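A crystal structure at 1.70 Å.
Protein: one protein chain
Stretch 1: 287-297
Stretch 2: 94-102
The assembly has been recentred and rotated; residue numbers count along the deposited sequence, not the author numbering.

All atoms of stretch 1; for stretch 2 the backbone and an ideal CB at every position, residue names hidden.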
# COMPACT_ATOMS: atom_id res chain seq x y z
N VAL A 287 -14.01 -35.91 10.80
CA VAL A 287 -14.85 -36.28 9.67
C VAL A 287 -15.48 -34.97 9.21
O VAL A 287 -15.98 -34.21 10.04
CB VAL A 287 -15.98 -37.26 10.10
CG1 VAL A 287 -16.82 -37.67 8.89
CG2 VAL A 287 -15.39 -38.47 10.76
N PHE A 288 -15.45 -34.67 7.93
CA PHE A 288 -16.09 -33.44 7.47
C PHE A 288 -16.60 -33.65 6.06
O PHE A 288 -15.82 -33.90 5.14
CB PHE A 288 -15.13 -32.25 7.48
CG PHE A 288 -15.80 -30.93 7.16
CD1 PHE A 288 -16.83 -30.45 7.98
CD2 PHE A 288 -15.45 -30.20 6.03
CE1 PHE A 288 -17.51 -29.26 7.66
CE2 PHE A 288 -16.13 -29.02 5.72
CZ PHE A 288 -17.16 -28.56 6.55
N ASP A 289 -17.92 -33.61 5.90
CA ASP A 289 -18.56 -33.78 4.59
C ASP A 289 -18.84 -32.40 4.04
O ASP A 289 -19.13 -31.46 4.80
CB ASP A 289 -19.90 -34.51 4.67
CG ASP A 289 -19.80 -35.87 5.28
OD1 ASP A 289 -18.75 -36.53 5.14
OD2 ASP A 289 -20.80 -36.30 5.86
N LEU A 290 -18.78 -32.29 2.72
CA LEU A 290 -19.06 -31.03 2.05
C LEU A 290 -20.14 -31.24 1.01
O LEU A 290 -20.14 -32.24 0.31
CB LEU A 290 -17.81 -30.47 1.37
CG LEU A 290 -16.68 -30.16 2.35
CD1 LEU A 290 -15.88 -31.43 2.52
CD2 LEU A 290 -15.78 -29.02 1.86
N LYS A 291 -21.07 -30.28 0.93
CA LYS A 291 -22.16 -30.35 -0.04
C LYS A 291 -22.01 -29.15 -0.97
O LYS A 291 -21.86 -28.01 -0.52
CB LYS A 291 -23.53 -30.31 0.66
CG LYS A 291 -24.72 -30.48 -0.31
CD LYS A 291 -26.05 -30.53 0.47
CE LYS A 291 -27.28 -30.50 -0.44
NZ LYS A 291 -27.35 -31.69 -1.31
N LEU A 292 -22.04 -29.44 -2.27
CA LEU A 292 -21.85 -28.42 -3.31
C LEU A 292 -23.14 -27.81 -3.89
O LEU A 292 -24.23 -28.37 -3.75
CB LEU A 292 -21.01 -29.02 -4.44
CG LEU A 292 -19.63 -29.60 -4.15
CD1 LEU A 292 -19.01 -30.02 -5.46
CD2 LEU A 292 -18.73 -28.57 -3.46
N THR A 293 -23.01 -26.65 -4.52
CA THR A 293 -24.15 -26.01 -5.15
C THR A 293 -23.96 -26.04 -6.67
O THR A 293 -22.83 -26.09 -7.19
CB THR A 293 -24.31 -24.54 -4.67
OG1 THR A 293 -23.12 -23.81 -4.96
CG2 THR A 293 -24.55 -24.48 -3.17
N ARG A 294 -25.08 -26.05 -7.39
CA ARG A 294 -25.09 -26.09 -8.84
C ARG A 294 -24.73 -24.74 -9.45
O ARG A 294 -24.90 -23.69 -8.82
CB ARG A 294 -26.48 -26.47 -9.37
CG ARG A 294 -26.86 -27.92 -9.31
CD ARG A 294 -28.05 -28.15 -10.26
NE ARG A 294 -28.39 -29.56 -10.41
CZ ARG A 294 -29.02 -30.29 -9.48
NH1 ARG A 294 -29.38 -29.73 -8.33
NH2 ARG A 294 -29.30 -31.57 -9.72
N LEU A 295 -24.26 -24.79 -10.69
CA LEU A 295 -23.92 -23.59 -11.44
C LEU A 295 -25.19 -22.76 -11.59
O LEU A 295 -26.30 -23.28 -11.46
CB LEU A 295 -23.37 -23.96 -12.83
CG LEU A 295 -22.04 -24.70 -12.85
CD1 LEU A 295 -21.71 -25.09 -14.27
CD2 LEU A 295 -20.93 -23.82 -12.27
N VAL A 296 -25.03 -21.46 -11.85
CA VAL A 296 -26.17 -20.58 -12.00
C VAL A 296 -26.21 -20.19 -13.48
O VAL A 296 -25.31 -19.51 -13.97
CB VAL A 296 -26.02 -19.33 -11.09
CG1 VAL A 296 -27.18 -18.38 -11.29
CG2 VAL A 296 -25.95 -19.76 -9.64
N ASP A 297 -27.25 -20.66 -14.16
CA ASP A 297 -27.42 -20.44 -15.59
C ASP A 297 -26.15 -20.82 -16.34
O ASP A 297 -25.63 -20.05 -17.17
CB ASP A 297 -27.83 -18.99 -15.89
CG ASP A 297 -29.19 -18.62 -15.26
OD1 ASP A 297 -30.19 -19.38 -15.42
OD2 ASP A 297 -29.24 -17.55 -14.60
N UNK A 94 -30.38 -14.05 -2.28
CA UNK A 94 -31.34 -13.43 -3.19
C UNK A 94 -31.71 -14.37 -4.35
O UNK A 94 -32.82 -14.29 -4.87
CB UNK A 94 -30.77 -12.12 -3.74
N UNK A 95 -30.80 -15.25 -4.74
CA UNK A 95 -31.06 -16.20 -5.83
C UNK A 95 -31.69 -17.48 -5.33
O UNK A 95 -31.87 -18.42 -6.09
CB UNK A 95 -29.76 -16.53 -6.57
N UNK A 96 -32.02 -17.52 -4.05
CA UNK A 96 -32.63 -18.71 -3.48
C UNK A 96 -31.67 -19.88 -3.38
O UNK A 96 -32.11 -21.02 -3.20
CB UNK A 96 -33.85 -19.12 -4.31
N UNK A 97 -30.38 -19.62 -3.52
CA UNK A 97 -29.37 -20.68 -3.43
C UNK A 97 -29.08 -20.94 -1.96
O UNK A 97 -28.47 -20.11 -1.28
CB UNK A 97 -28.09 -20.30 -4.18
N UNK A 98 -29.51 -22.10 -1.48
CA UNK A 98 -29.27 -22.46 -0.09
C UNK A 98 -27.87 -23.10 -0.05
O UNK A 98 -27.67 -24.18 -0.62
CB UNK A 98 -30.35 -23.40 0.45
N UNK A 99 -26.89 -22.42 0.58
CA UNK A 99 -25.51 -22.94 0.69
C UNK A 99 -25.36 -23.95 1.85
O UNK A 99 -25.14 -23.53 3.00
CB UNK A 99 -24.53 -21.78 0.89
N UNK A 100 -25.46 -25.24 1.54
CA UNK A 100 -25.35 -26.28 2.57
C UNK A 100 -24.04 -26.12 3.34
O UNK A 100 -24.07 -25.99 4.56
CB UNK A 100 -25.43 -27.67 1.94
N UNK A 101 -22.91 -26.16 2.66
CA UNK A 101 -21.63 -25.98 3.35
C UNK A 101 -21.29 -24.50 3.14
O UNK A 101 -21.08 -24.08 2.02
CB UNK A 101 -20.54 -26.91 2.82
N UNK A 102 -21.20 -23.72 4.24
CA UNK A 102 -20.89 -22.29 4.25
C UNK A 102 -19.54 -21.98 3.64
O UNK A 102 -18.58 -22.70 3.89
CB UNK A 102 -20.93 -21.75 5.68

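The two stretches run roughly antiparallel, their end-to-end directions 163° apart, with position 101 nearest Lys291, 99 nearest Thr293 and 95 nearest Val296. Position 94 lies out of reach of stretch 1, which therefore sets no preference there; it is Ala94.

At position 95 CA-to-CB points toward stretch 1, but nothing lies within 5.5 Å of the ideal CB, so contact requires a longer side chain. The methyl groups of Val296 favour an apolar one, such as leucine, isoleucine or methionine. The residue is Leu95, whose CD1 comes 4.2 Å from Val296 CG1.

Position 96 has phi/psi of 70/15, a positive phi that by itself favours glycine. It is Gly96, the first residue to leave helical angles, in a Schellman motif.

Position 97 points toward a surface made by Val296 and Thr293, again with space beyond the ideal CB. A branched or long aliphatic side chain would suit it. Ile97 reaches both neighbours: its CD1 packs 3.5 Å from Val296 CG2, and its CG2 lies 4.0 Å from Thr293 CG2.

At position 98 CA-to-CB points sideways into open space, where many residues, polar ones included, would fit. It is Glu98, whose side chain comes no nearer than 6.2 Å, OE2 to Lys291 CE.

Position 99 also points sideways, its ideal CB 4.9 Å from Thr293 CG2. That methyl offers no polar partner, so a medium-sized side chain of either character is plausible. Asn99 turns its end nearer, bringing OD1 to 3.7 Å from Thr293 CG2, a van der Waals contact.

Position 100 faces Lys291 closely: the ideal CB is only 3.3 Å from Lys291 CD. This tight approach favours a small residue. Ala100 keeps the same separation, its CB 3.3 Å from Lys291 CD.

Position 101 points toward the backbone of stretch 1, with its ideal CB 3.8 Å from Lys291 O and 4.4 Å from Leu290 CA. The nearby amide of Lys291 calls for a short acceptor, as serine, threonine or perhaps aspartate could supply. The residue is Thr101: Lys291 N donates to its OG1 at 2.9 Å, nearly linearly at 170°, while its CG2 lies 4.2 Å from Phe288 CZ. Water 2 links Thr101 OG1 (2.7 Å) to Asp289 O (2.5 Å), and water 1 donates to both Thr101 O and Lys291 O, each at 2.7 Å.

Position 102 is out of reach, and its phi of -60° suits proline among others; it is Pro102.

Stretch 2, residues 94-102: ALGIENATP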
# COMPACT_ATOMS: atom_id res chain seq x y z
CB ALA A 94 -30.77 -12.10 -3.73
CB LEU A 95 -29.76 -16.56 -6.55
CG LEU A 95 -29.07 -15.44 -7.32
CD1 LEU A 95 -27.73 -15.92 -7.91
CD2 LEU A 95 -30.02 -14.97 -8.41
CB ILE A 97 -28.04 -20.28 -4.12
CG1 ILE A 97 -28.27 -20.02 -5.60
CG2 ILE A 97 -27.00 -21.37 -3.92
CD1 ILE A 97 -27.04 -19.55 -6.33
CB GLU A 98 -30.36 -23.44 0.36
CG GLU A 98 -30.45 -23.75 1.84
CD GLU A 98 -29.40 -24.76 2.30
OE1 GLU A 98 -28.20 -24.45 2.22
OE2 GLU A 98 -29.80 -25.87 2.74
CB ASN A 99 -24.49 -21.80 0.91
CG ASN A 99 -24.33 -20.89 -0.30
OD1 ASN A 99 -23.95 -21.33 -1.38
ND2 ASN A 99 -24.63 -19.61 -0.11
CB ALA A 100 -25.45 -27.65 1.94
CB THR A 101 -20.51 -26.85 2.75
OG1 THR A 101 -20.82 -28.24 2.96
CG2 THR A 101 -19.19 -26.54 3.42
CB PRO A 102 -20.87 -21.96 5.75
CG PRO A 102 -21.75 -23.01 6.35
CD PRO A 102 -21.27 -24.22 5.62
O HOH W 1 -22.04 -25.34 -0.17
O HOH W 2 -20.37 -29.35 5.37
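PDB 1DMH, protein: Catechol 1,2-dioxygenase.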